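Hypothetical zinc-type alcohol dehydrogenase-like protein in PRE5-FET4 intergenic region (Saccharomyces cerevisiae, PDB 1PIW) reduces a broad range of aromatic and aliphatic aldehydes to alcohols with NADPH, as a homodimeric, zinc-dependent medium-chain alcohol dehydrogenase. Local coordinates at residues Tyr169-Arg174 and Leu246-Ala251; Val183-Leu188 and Ala204-Ile209; Gly195-Lys200 and Met220-Asp225; Val273-Pro278 and Ser297-Gly302. One frame throughout, in Å; residues are numbered along the deposited sequence.

Contact 1: residues Tyr169-Arg174 and Leu246-Ala251. With NAP (NADP nicotinamide-adenine-dinucleotide phosphate), chain E.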
# COMPACT_ATOMS: atom_id res chain seq x y z
N TYR A 169 -10.84 11.44 -7.21
CA TYR A 169 -10.12 11.57 -8.45
C TYR A 169 -8.63 11.40 -8.28
O TYR A 169 -8.00 10.66 -9.02
CB TYR A 169 -10.42 12.92 -9.12
CG TYR A 169 -9.67 13.08 -10.42
CD1 TYR A 169 -9.75 12.11 -11.42
CD2 TYR A 169 -8.86 14.19 -10.64
CE1 TYR A 169 -9.04 12.23 -12.60
CE2 TYR A 169 -8.14 14.32 -11.82
CZ TYR A 169 -8.23 13.34 -12.79
OH TYR A 169 -7.50 13.47 -13.95
N SER A 170 -8.06 12.06 -7.28
CA SER A 170 -6.62 11.95 -7.06
C SER A 170 -6.17 10.50 -6.89
O SER A 170 -5.26 10.04 -7.58
CB SER A 170 -6.20 12.79 -5.86
OG SER A 170 -4.85 13.17 -6.00
N PRO A 171 -6.78 9.76 -5.95
CA PRO A 171 -6.34 8.37 -5.80
C PRO A 171 -6.59 7.52 -7.05
O PRO A 171 -5.76 6.67 -7.41
CB PRO A 171 -7.14 7.88 -4.59
CG PRO A 171 -8.37 8.72 -4.63
CD PRO A 171 -7.83 10.08 -4.97
N LEU A 172 -7.71 7.76 -7.72
CA LEU A 172 -8.03 6.99 -8.92
C LEU A 172 -6.93 7.14 -9.98
O LEU A 172 -6.36 6.14 -10.40
CB LEU A 172 -9.38 7.41 -9.49
CG LEU A 172 -10.59 6.87 -8.73
CD1 LEU A 172 -11.88 7.33 -9.41
CD2 LEU A 172 -10.52 5.37 -8.67
N VAL A 173 -6.64 8.37 -10.39
CA VAL A 173 -5.59 8.62 -11.38
C VAL A 173 -4.28 8.01 -10.90
O VAL A 173 -3.75 7.07 -11.48
CB VAL A 173 -5.30 10.11 -11.57
CG1 VAL A 173 -4.47 10.30 -12.79
CG2 VAL A 173 -6.56 10.89 -11.69
N ARG A 174 -3.76 8.57 -9.83
CA ARG A 174 -2.52 8.09 -9.28
C ARG A 174 -2.41 6.56 -9.23
O ARG A 174 -1.34 6.01 -9.43
CB ARG A 174 -2.33 8.67 -7.87
CG ARG A 174 -2.38 10.18 -7.85
CD ARG A 174 -1.81 10.76 -6.57
NE ARG A 174 -1.71 12.21 -6.65
CZ ARG A 174 -0.86 12.93 -5.94
NH1 ARG A 174 -0.04 12.31 -5.09
NH2 ARG A 174 -0.84 14.25 -6.06
N LEU A 246 -7.89 -1.71 -8.07
CA LEU A 246 -7.90 -0.63 -7.10
C LEU A 246 -9.25 -0.49 -6.42
O LEU A 246 -10.29 -0.64 -7.07
CB LEU A 246 -7.57 0.67 -7.83
CG LEU A 246 -7.93 1.96 -7.12
CD1 LEU A 246 -6.89 2.24 -6.07
CD2 LEU A 246 -7.99 3.10 -8.12
N ILE A 247 -9.24 -0.22 -5.12
CA ILE A 247 -10.47 -0.03 -4.37
C ILE A 247 -10.29 1.24 -3.55
O ILE A 247 -9.28 1.41 -2.87
CB ILE A 247 -10.76 -1.19 -3.40
CG1 ILE A 247 -11.30 -2.39 -4.16
CG2 ILE A 247 -11.76 -0.77 -2.35
CD1 ILE A 247 -11.70 -3.53 -3.26
N VAL A 248 -11.27 2.14 -3.62
CA VAL A 248 -11.20 3.39 -2.88
C VAL A 248 -12.28 3.35 -1.81
O VAL A 248 -13.45 3.15 -2.11
CB VAL A 248 -11.45 4.61 -3.79
CG1 VAL A 248 -11.44 5.88 -2.99
CG2 VAL A 248 -10.38 4.69 -4.85
N VAL A 249 -11.89 3.52 -0.55
CA VAL A 249 -12.84 3.51 0.55
C VAL A 249 -13.26 4.94 0.84
O VAL A 249 -12.42 5.77 1.20
CB VAL A 249 -12.24 2.88 1.81
CG1 VAL A 249 -13.30 2.78 2.90
CG2 VAL A 249 -11.69 1.50 1.48
N CYS A 250 -14.55 5.21 0.69
CA CYS A 250 -15.11 6.54 0.88
C CYS A 250 -16.13 6.64 1.99
O CYS A 250 -16.88 7.61 2.06
CB CYS A 250 -15.76 6.99 -0.41
SG CYS A 250 -14.70 6.78 -1.86
N ALA A 251 -16.17 5.64 2.87
CA ALA A 251 -17.12 5.64 3.97
C ALA A 251 -16.89 6.78 4.98
O ALA A 251 -15.77 7.25 5.14
CB ALA A 251 -17.06 4.30 4.68
PA NAP E . -21.39 11.13 2.87
O1A NAP E . -21.11 11.55 4.19
O2A NAP E . -22.43 11.73 1.92
O5B NAP E . -21.68 9.56 2.90
C5B NAP E . -20.68 8.68 3.50
C4B NAP E . -21.13 7.32 2.95
O4B NAP E . -20.18 6.27 3.46
C3B NAP E . -22.51 6.79 3.42
O3B NAP E . -23.50 7.20 2.46
C2B NAP E . -22.29 5.29 3.51
O2B NAP E . -22.41 4.61 2.27
C1B NAP E . -20.85 5.17 4.07
N9A NAP E . -20.88 5.12 5.56
C8A NAP E . -21.35 5.99 6.53
N7A NAP E . -21.20 5.57 7.78
C5A NAP E . -20.58 4.33 7.62
C6A NAP E . -20.16 3.40 8.60
N6A NAP E . -20.28 3.51 9.93
N1A NAP E . -19.55 2.22 8.14
C2A NAP E . -19.37 1.99 6.77
N3A NAP E . -19.77 2.89 5.79
C4A NAP E . -20.37 4.05 6.26
O3 NAP E . -20.08 11.14 2.00
PN NAP E . -18.78 12.00 1.99
O1N NAP E . -19.08 13.41 2.22
O2N NAP E . -18.12 11.65 0.73
O5D NAP E . -18.01 11.43 3.23
C5D NAP E . -16.97 12.25 3.78
C4D NAP E . -15.89 11.36 4.27
O4D NAP E . -14.75 11.57 3.40
C3D NAP E . -15.43 11.76 5.70
O3D NAP E . -15.13 10.61 6.51
C2D NAP E . -14.23 12.64 5.43
O2D NAP E . -13.32 12.67 6.50
C1D NAP E . -13.63 12.06 4.21
P2B NAP E . -23.09 3.17 2.11
O1X NAP E . -22.01 2.16 2.47
O2X NAP E . -24.18 3.24 3.11
O3X NAP E . -23.48 3.08 0.67

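Contact 2: residues Val183-Leu188 and Ala204-Ile209. With NAP (NADP nicotinamide-adenine-dinucleotide phosphate), chain E.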
# COMPACT_ATOMS: atom_id res chain seq x y z
N VAL A 183 -11.95 -1.28 -11.11
CA VAL A 183 -12.07 -0.44 -9.92
C VAL A 183 -13.27 -0.72 -9.00
O VAL A 183 -14.36 -1.09 -9.46
CB VAL A 183 -12.13 1.05 -10.31
CG1 VAL A 183 -12.30 1.92 -9.06
CG2 VAL A 183 -10.89 1.45 -11.06
N GLY A 184 -13.06 -0.50 -7.70
CA GLY A 184 -14.12 -0.72 -6.73
C GLY A 184 -14.34 0.48 -5.82
O GLY A 184 -13.38 1.09 -5.35
N ILE A 185 -15.60 0.81 -5.58
CA ILE A 185 -15.96 1.94 -4.72
C ILE A 185 -16.69 1.49 -3.44
O ILE A 185 -17.79 0.94 -3.50
CB ILE A 185 -16.90 2.92 -5.48
CG1 ILE A 185 -16.30 3.26 -6.84
CG2 ILE A 185 -17.08 4.18 -4.68
CD1 ILE A 185 -15.03 4.07 -6.79
N VAL A 186 -16.06 1.70 -2.29
CA VAL A 186 -16.69 1.32 -1.03
C VAL A 186 -17.38 2.53 -0.41
O VAL A 186 -16.75 3.56 -0.17
CB VAL A 186 -15.65 0.71 -0.05
CG1 VAL A 186 -16.22 0.59 1.36
CG2 VAL A 186 -15.25 -0.67 -0.54
N GLY A 187 -18.68 2.39 -0.17
CA GLY A 187 -19.48 3.46 0.41
C GLY A 187 -20.07 4.41 -0.61
O GLY A 187 -19.44 5.39 -0.97
N LEU A 188 -21.29 4.13 -1.09
CA LEU A 188 -21.90 5.00 -2.08
C LEU A 188 -22.48 6.29 -1.51
O LEU A 188 -23.65 6.61 -1.73
CB LEU A 188 -22.99 4.28 -2.85
CG LEU A 188 -23.40 5.16 -4.03
CD1 LEU A 188 -22.35 5.01 -5.12
CD2 LEU A 188 -24.77 4.76 -4.54
N ALA A 204 -12.62 2.70 -16.59
CA ALA A 204 -12.58 1.40 -15.92
C ALA A 204 -13.94 0.71 -15.80
O ALA A 204 -14.98 1.25 -16.19
CB ALA A 204 -11.97 1.57 -14.54
N GLU A 205 -13.90 -0.51 -15.27
CA GLU A 205 -15.09 -1.30 -15.02
C GLU A 205 -15.24 -1.09 -13.52
O GLU A 205 -14.40 -1.53 -12.73
CB GLU A 205 -14.84 -2.77 -15.34
CG GLU A 205 -16.01 -3.71 -15.11
CD GLU A 205 -15.71 -5.15 -15.53
OE1 GLU A 205 -16.55 -6.04 -15.28
OE2 GLU A 205 -14.63 -5.39 -16.13
N THR A 206 -16.30 -0.39 -13.13
CA THR A 206 -16.52 -0.06 -11.73
C THR A 206 -17.51 -0.94 -10.98
O THR A 206 -18.56 -1.32 -11.49
CB THR A 206 -17.00 1.38 -11.62
OG1 THR A 206 -16.18 2.21 -12.44
CG2 THR A 206 -16.90 1.84 -10.22
N TYR A 207 -17.15 -1.26 -9.74
CA TYR A 207 -17.99 -2.07 -8.87
C TYR A 207 -18.36 -1.20 -7.68
O TYR A 207 -17.48 -0.61 -7.06
CB TYR A 207 -17.21 -3.28 -8.36
CG TYR A 207 -17.12 -4.45 -9.31
CD1 TYR A 207 -16.80 -4.27 -10.65
CD2 TYR A 207 -17.32 -5.77 -8.86
CE1 TYR A 207 -16.68 -5.35 -11.53
CE2 TYR A 207 -17.20 -6.86 -9.73
CZ TYR A 207 -16.88 -6.64 -11.06
OH TYR A 207 -16.74 -7.70 -11.93
N VAL A 208 -19.65 -1.07 -7.36
CA VAL A 208 -20.01 -0.28 -6.18
C VAL A 208 -20.07 -1.29 -5.06
O VAL A 208 -20.63 -2.36 -5.22
CB VAL A 208 -21.36 0.43 -6.35
CG1 VAL A 208 -21.85 0.93 -5.01
CG2 VAL A 208 -21.21 1.62 -7.27
N ILE A 209 -19.48 -0.95 -3.92
CA ILE A 209 -19.46 -1.88 -2.81
C ILE A 209 -20.07 -1.28 -1.56
O ILE A 209 -19.40 -0.59 -0.78
CB ILE A 209 -18.02 -2.34 -2.52
CG1 ILE A 209 -17.44 -2.97 -3.79
CG2 ILE A 209 -17.99 -3.32 -1.36
CD1 ILE A 209 -15.96 -3.29 -3.72
PA NAP E . -21.39 11.13 2.87
O1A NAP E . -21.11 11.55 4.19
O2A NAP E . -22.43 11.73 1.92
O5B NAP E . -21.68 9.56 2.90
C5B NAP E . -20.68 8.68 3.50
C4B NAP E . -21.13 7.32 2.95
O4B NAP E . -20.18 6.27 3.46
C3B NAP E . -22.51 6.79 3.42
O3B NAP E . -23.50 7.20 2.46
C2B NAP E . -22.29 5.29 3.51
O2B NAP E . -22.41 4.61 2.27
C1B NAP E . -20.85 5.17 4.07
N9A NAP E . -20.88 5.12 5.56
C8A NAP E . -21.35 5.99 6.53
N7A NAP E . -21.20 5.57 7.78
C5A NAP E . -20.58 4.33 7.62
C6A NAP E . -20.16 3.40 8.60
N6A NAP E . -20.28 3.51 9.93
N1A NAP E . -19.55 2.22 8.14
C2A NAP E . -19.37 1.99 6.77
N3A NAP E . -19.77 2.89 5.79
C4A NAP E . -20.37 4.05 6.26
O3 NAP E . -20.08 11.14 2.00
PN NAP E . -18.78 12.00 1.99
O1N NAP E . -19.08 13.41 2.22
O2N NAP E . -18.12 11.65 0.73
O5D NAP E . -18.01 11.43 3.23
C5D NAP E . -16.97 12.25 3.78
C4D NAP E . -15.89 11.36 4.27
O4D NAP E . -14.75 11.57 3.40
C3D NAP E . -15.43 11.76 5.70
O3D NAP E . -15.13 10.61 6.51
C2D NAP E . -14.23 12.64 5.43
O2D NAP E . -13.32 12.67 6.50
C1D NAP E . -13.63 12.06 4.21
P2B NAP E . -23.09 3.17 2.11
O1X NAP E . -22.01 2.16 2.47
O2X NAP E . -24.18 3.24 3.11
O3X NAP E . -23.48 3.08 0.67

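Contact 3: residues Gly195-Lys200 and Met220-Asp225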
# COMPACT_ATOMS: atom_id res chain seq x y z
N GLY A 195 -17.27 9.27 -7.25
CA GLY A 195 -16.19 8.34 -7.50
C GLY A 195 -16.62 7.21 -8.42
O GLY A 195 -15.78 6.54 -9.02
N THR A 196 -17.92 6.98 -8.50
CA THR A 196 -18.42 5.93 -9.38
C THR A 196 -18.48 6.52 -10.78
O THR A 196 -17.97 5.93 -11.73
CB THR A 196 -19.81 5.45 -8.95
OG1 THR A 196 -19.70 4.76 -7.70
CG2 THR A 196 -20.37 4.51 -9.98
N LEU A 197 -19.08 7.70 -10.90
CA LEU A 197 -19.17 8.37 -12.18
C LEU A 197 -17.78 8.57 -12.74
O LEU A 197 -17.42 8.00 -13.76
CB LEU A 197 -19.84 9.73 -12.03
CG LEU A 197 -21.22 9.66 -11.42
CD1 LEU A 197 -21.86 11.03 -11.45
CD2 LEU A 197 -22.06 8.64 -12.19
N ILE A 198 -17.01 9.40 -12.05
CA ILE A 198 -15.65 9.70 -12.45
C ILE A 198 -14.89 8.43 -12.80
O ILE A 198 -14.05 8.43 -13.71
CB ILE A 198 -14.92 10.47 -11.33
CG1 ILE A 198 -15.69 11.75 -11.00
CG2 ILE A 198 -13.51 10.83 -11.77
CD1 ILE A 198 -15.01 12.62 -9.99
N SER A 199 -15.19 7.34 -12.10
CA SER A 199 -14.53 6.07 -12.36
C SER A 199 -14.77 5.68 -13.80
O SER A 199 -13.83 5.43 -14.57
CB SER A 199 -15.09 5.00 -11.44
OG SER A 199 -14.42 3.77 -11.66
N LYS A 200 -16.04 5.62 -14.15
CA LYS A 200 -16.47 5.27 -15.50
C LYS A 200 -15.91 6.23 -16.54
O LYS A 200 -15.34 5.80 -17.54
CB LYS A 200 -18.00 5.26 -15.53
CG LYS A 200 -18.60 4.28 -14.53
CD LYS A 200 -18.17 2.85 -14.83
CE LYS A 200 -18.72 2.39 -16.17
NZ LYS A 200 -18.03 1.18 -16.72
N MET A 220 -26.49 1.23 -10.40
CA MET A 220 -26.55 0.83 -11.80
C MET A 220 -26.90 2.06 -12.62
O MET A 220 -26.31 2.29 -13.67
CB MET A 220 -27.58 -0.28 -12.01
CG MET A 220 -27.38 -1.53 -11.13
SD MET A 220 -25.73 -2.34 -11.20
CE MET A 220 -25.50 -2.49 -12.94
N LYS A 221 -27.85 2.87 -12.14
CA LYS A 221 -28.24 4.08 -12.87
C LYS A 221 -27.05 5.01 -13.09
O LYS A 221 -27.06 5.85 -13.98
CB LYS A 221 -29.33 4.84 -12.13
CG LYS A 221 -30.74 4.27 -12.26
CD LYS A 221 -31.77 5.15 -11.52
CE LYS A 221 -33.22 4.63 -11.61
NZ LYS A 221 -33.50 3.34 -10.89
N MET A 222 -26.01 4.87 -12.28
CA MET A 222 -24.84 5.72 -12.43
C MET A 222 -23.86 5.13 -13.43
O MET A 222 -22.94 5.81 -13.89
CB MET A 222 -24.14 5.90 -11.09
CG MET A 222 -25.04 6.46 -10.03
SD MET A 222 -24.16 6.62 -8.52
CE MET A 222 -25.18 7.81 -7.69
N GLY A 223 -24.05 3.86 -13.77
CA GLY A 223 -23.16 3.22 -14.72
C GLY A 223 -22.33 2.15 -14.06
O GLY A 223 -21.37 1.66 -14.63
N ALA A 224 -22.68 1.78 -12.84
CA ALA A 224 -21.92 0.74 -12.18
C ALA A 224 -21.99 -0.51 -13.05
O ALA A 224 -23.05 -0.82 -13.59
CB ALA A 224 -22.49 0.46 -10.80
N ASP A 225 -20.86 -1.20 -13.20
CA ASP A 225 -20.80 -2.43 -13.99
C ASP A 225 -21.28 -3.59 -13.14
O ASP A 225 -21.54 -4.69 -13.64
CB ASP A 225 -19.39 -2.69 -14.48
CG ASP A 225 -18.88 -1.61 -15.39
OD1 ASP A 225 -18.36 -0.59 -14.87
OD2 ASP A 225 -19.03 -1.76 -16.62

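Contact 4: residues Val273-Pro278 and Ser297-Gly302. With NAP (NADP nicotinamide-adenine-dinucleotide phosphate), chain E.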
# COMPACT_ATOMS: atom_id res chain seq x y z
N VAL A 273 -6.96 2.07 -1.30
CA VAL A 273 -6.72 3.43 -0.86
C VAL A 273 -7.98 3.95 -0.19
O VAL A 273 -9.02 4.09 -0.83
CB VAL A 273 -6.37 4.36 -2.01
CG1 VAL A 273 -6.18 5.77 -1.49
CG2 VAL A 273 -5.10 3.89 -2.67
N SER A 274 -7.87 4.22 1.10
CA SER A 274 -8.97 4.73 1.88
C SER A 274 -8.91 6.24 1.79
O SER A 274 -7.85 6.85 1.84
CB SER A 274 -8.83 4.29 3.32
OG SER A 274 -9.47 5.20 4.17
N ILE A 275 -10.08 6.83 1.66
CA ILE A 275 -10.20 8.27 1.52
C ILE A 275 -10.79 8.95 2.75
O ILE A 275 -10.72 10.18 2.89
CB ILE A 275 -11.06 8.56 0.26
CG1 ILE A 275 -10.15 9.11 -0.84
CG2 ILE A 275 -12.29 9.41 0.61
CD1 ILE A 275 -9.12 10.11 -0.36
N SER A 276 -11.33 8.15 3.66
CA SER A 276 -11.98 8.67 4.85
C SER A 276 -11.15 9.11 6.04
O SER A 276 -10.01 8.69 6.26
CB SER A 276 -13.05 7.68 5.32
OG SER A 276 -12.49 6.42 5.66
N ILE A 277 -11.80 9.96 6.83
CA ILE A 277 -11.25 10.53 8.05
C ILE A 277 -12.41 10.51 9.06
O ILE A 277 -13.13 11.50 9.23
CB ILE A 277 -10.79 11.97 7.78
CG1 ILE A 277 -9.85 11.97 6.57
CG2 ILE A 277 -10.13 12.55 9.03
CD1 ILE A 277 -9.55 13.34 6.03
N PRO A 278 -12.61 9.37 9.74
CA PRO A 278 -13.66 9.17 10.73
C PRO A 278 -13.48 9.95 12.03
O PRO A 278 -12.48 10.65 12.21
CB PRO A 278 -13.62 7.66 10.96
CG PRO A 278 -12.16 7.37 10.85
CD PRO A 278 -11.76 8.17 9.62
N SER A 297 -3.33 2.08 1.68
CA SER A 297 -2.82 3.42 1.94
C SER A 297 -3.94 4.44 2.04
O SER A 297 -5.03 4.24 1.51
CB SER A 297 -1.88 3.86 0.82
OG SER A 297 -2.61 4.44 -0.24
N TYR A 298 -3.65 5.54 2.73
CA TYR A 298 -4.57 6.64 2.96
C TYR A 298 -4.28 7.78 1.98
O TYR A 298 -3.13 8.02 1.64
CB TYR A 298 -4.39 7.16 4.40
CG TYR A 298 -5.09 8.48 4.64
CD1 TYR A 298 -6.48 8.55 4.66
CD2 TYR A 298 -4.36 9.67 4.77
CE1 TYR A 298 -7.14 9.76 4.80
CE2 TYR A 298 -5.01 10.91 4.91
CZ TYR A 298 -6.41 10.93 4.92
OH TYR A 298 -7.12 12.12 5.01
N SER A 299 -5.32 8.50 1.54
CA SER A 299 -5.11 9.61 0.60
C SER A 299 -5.83 10.89 1.00
O SER A 299 -6.96 10.86 1.49
CB SER A 299 -5.55 9.20 -0.80
OG SER A 299 -5.50 10.31 -1.69
N ALA A 300 -5.17 12.02 0.77
CA ALA A 300 -5.72 13.34 1.10
C ALA A 300 -6.49 13.88 -0.08
O ALA A 300 -6.95 13.13 -0.96
CB ALA A 300 -4.61 14.28 1.42
N LEU A 301 -6.64 15.20 -0.12
CA LEU A 301 -7.34 15.83 -1.23
C LEU A 301 -6.46 15.57 -2.43
O LEU A 301 -5.54 14.73 -2.39
CB LEU A 301 -7.44 17.33 -1.01
CG LEU A 301 -7.66 17.79 0.44
CD1 LEU A 301 -7.09 19.17 0.63
CD2 LEU A 301 -9.14 17.76 0.78
N GLY A 302 -6.72 16.29 -3.51
CA GLY A 302 -5.89 16.13 -4.68
C GLY A 302 -5.07 17.39 -4.86
O GLY A 302 -5.21 18.34 -4.11
PA NAP E . -21.39 11.13 2.87
O1A NAP E . -21.11 11.55 4.19
O2A NAP E . -22.43 11.73 1.92
O5B NAP E . -21.68 9.56 2.90
C5B NAP E . -20.68 8.68 3.50
C4B NAP E . -21.13 7.32 2.95
O4B NAP E . -20.18 6.27 3.46
C3B NAP E . -22.51 6.79 3.42
O3B NAP E . -23.50 7.20 2.46
C2B NAP E . -22.29 5.29 3.51
O2B NAP E . -22.41 4.61 2.27
C1B NAP E . -20.85 5.17 4.07
N9A NAP E . -20.88 5.12 5.56
C8A NAP E . -21.35 5.99 6.53
N7A NAP E . -21.20 5.57 7.78
C5A NAP E . -20.58 4.33 7.62
C6A NAP E . -20.16 3.40 8.60
N6A NAP E . -20.28 3.51 9.93
N1A NAP E . -19.55 2.22 8.14
C2A NAP E . -19.37 1.99 6.77
N3A NAP E . -19.77 2.89 5.79
C4A NAP E . -20.37 4.05 6.26
O3 NAP E . -20.08 11.14 2.00
PN NAP E . -18.78 12.00 1.99
O1N NAP E . -19.08 13.41 2.22
O2N NAP E . -18.12 11.65 0.73
O5D NAP E . -18.01 11.43 3.23
C5D NAP E . -16.97 12.25 3.78
C4D NAP E . -15.89 11.36 4.27
O4D NAP E . -14.75 11.57 3.40
C3D NAP E . -15.43 11.76 5.70
O3D NAP E . -15.13 10.61 6.51
C2D NAP E . -14.23 12.64 5.43
O2D NAP E . -13.32 12.67 6.50
C1D NAP E . -13.63 12.06 4.21
P2B NAP E . -23.09 3.17 2.11
O1X NAP E . -22.01 2.16 2.47
O2X NAP E . -24.18 3.24 3.11
O3X NAP E . -23.48 3.08 0.67

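Contact 1: residues Tyr169-Arg174 and Leu246-Ala251
Leu172 of the helix pushes its CD2 methyl between two side chains of the strand, Leu246 and Val248, and with this methyl the helix comes nearest to both. Its CG lies beside the backbone N, anti to the carbonyl carbon (chi1 -76°), and from there CD2 reaches the strand. CD2 of Leu172 comes to 3.4 Å from CD2 of Leu246 and to 3.9 Å from CG2 of Val248. Leu172 crosses both partners at about a right angle, so methyl meets methyl instead of chains lying side by side. Val248, branched at CB, turns one methyl to each helix residue: CG2 to Leu172, and CG1 to the ring of Pro171, whose CG stands 4.5 Å away. Pro171 adds a comparable share as a compact group facing the sheet; lacking an N-H, it also coincides with a kink in the helix. The fit is modest, 166 Å² in all, and the touching side chains are all apolar and buried, as expected where a helix covers a Rossmann-type sheet. The axes of the short pieces 169-174 and 246-249 run nearly antiparallel, at 167° and 9.4 Å apart. Past the strand's end, Cys250 and Ala251 line the NADP pocket. Strand 244-249 is bonded to strands 182-186 and 270-274 as its neighbours in the sheet, while helix 161-174 packs through Tyr169 against helices 190-202 and 304-316.

Contact 2: residues Val183-Leu188 and Ala204-Ile209
Val183 and Ala204 meet at the start of a beta-alpha-beta unit, the first of the Rossmann-type domain, in which strands 182-186 and 205-210 run parallel and helix 190-202 makes the crossover. CG2 of Val183 touches CB of Ala204 at 3.6 Å, a small residue fitting the turn into the second strand. Val183 O accepts the N-H of Tyr207. Gly184 follows, where a CB would come close to CD1 of Ile209, which probably explains the glycine. Ile185 is gripped at both backbone ends: its N gives a bond of 2.8 Å to Tyr207 O, and its O receives Ile209 N. Its CG1, beside the backbone N (chi1 -50°), rests 3.7 Å from CG2 of Thr206, a methyl available because the OG1 of that threonine is turned to Ser199. Val186, on the other face, lays CG2 3.8 Å from CB of Ile209; branched residues suit these strand positions. Gly187, consistent with the first glycine of a Rossmann-type GxGxxG fingerprint, has phi 89° and psi 91°, at which a CB would jam against the preceding carbonyl; its N still bonds to Ile209 O. Leu188 then turns CD1 to CG1 of Val208 at 4.1 Å, while its N makes a weak bond of 3.0 Å to O3X of the 2'-phosphate that distinguishes NADP from NAD.

Contact 3: residues Gly195-Lys200 and Met220-Asp225
A Schellman motif ends helix 216-222 against the flank of helix 190-202, the crossover helix of the Rossmann-type domain, and Leu197, Lys200, Met222 and Asp225 bind the two together. Gly223 makes the turn with a phi of 113°, where a side chain would collide with the preceding carbonyl, so glycine belongs here. Just before it, Met222 offers its CB to CD2 of Leu197, 3.6 Å away, the two side chains crossing at about a right angle; CG2 of Thr196 lies more loosely against the same CB, at 4.2 Å. Lys200 is the polar fastening. Its chain bends at chi2 and chi3 (-61° and -65°), curling over Gly223 so that CE passes 3.2 Å from Gly223 O. Its ammonium then meets the carboxylate of Asp225 tip to tip: NZ is 2.6 Å from OD1, which receives it on its syn lone pair, and 3.1 Å from OD2. A second acceptor, Ala204 O, also holds NZ, and OD1 takes the backbone N of Thr206, which would help fix the carboxylate. A methionine in place of Lys200 would probably leave the charge of Asp225 without its mate and Ala204 O without this donor. Behind the contact, Thr196 and Ala224 pack on Val208 of strand 205-210, Thr196 and Ser199 also reach strand 182-186, and Met222 extends to Trp322 and Tyr347.

Contact 4: residues Val273-Pro278 and Ser297-Gly302
Val273-Ser274 and Ser297-Tyr298 form the parallel end of two neighbouring strands, after which the two segments diverge into the NADP pocket. Ser274 N bonds to Ser297 O at 2.9 Å, and Ser274 O receives Ser299 N at 3.0 Å, so both backbone polar groups of Ser274 are bonded to the other segment. On one face, CG1 of Val273 packs 3.6 Å from CB of Ser299, the small serines leaving room for the branched valine. On the other, the Tyr298 ring, its CG anti to the backbone N (chi1 168°), meets Ser276 and Ile277; CE1 lies 3.4 Å from Ser276 O, and Ile277 crosses the tyrosine at about a right angle, CG1 3.9 Å from CE1. Ile277 O in turn accepts O2D of the nicotinamide-side ribose at 3.0 Å. A serine in place of Tyr298 would probably open a gap beside Ile277 and leave the loop that binds this ribose less firmly backed. Strand 270-274 is bonded to strand 244-249, Val273 and Ser299 rest on Pro171 of helix 161-174, and Ser297 pairs antiparallel with a strand of the second subunit, carrying the sheet across the dimer interface.

From the N terminus, helix 161-174 opens contact 1, whose long loop closes only when the chain returns as strand 244-249. Contacts 2 and 3 are both nested inside that loop, contact 2 closing at strand 205-210 and contact 3 at the end of helix 216-222. They cross, their segments entering alternately, so crossover helix and strands lock together, with Thr206 bonded to Ser199 and Asp225. Contact 4 follows in series and closes at strand 295-298. Contacts 1, 2 and 4 share one parallel sheet, strand 244-249 lying between 182-186 and 270-274, and all three touch NADP beyond the carboxyl ends of their strands; contact 3 ties helix 216-222 to helix 190-202.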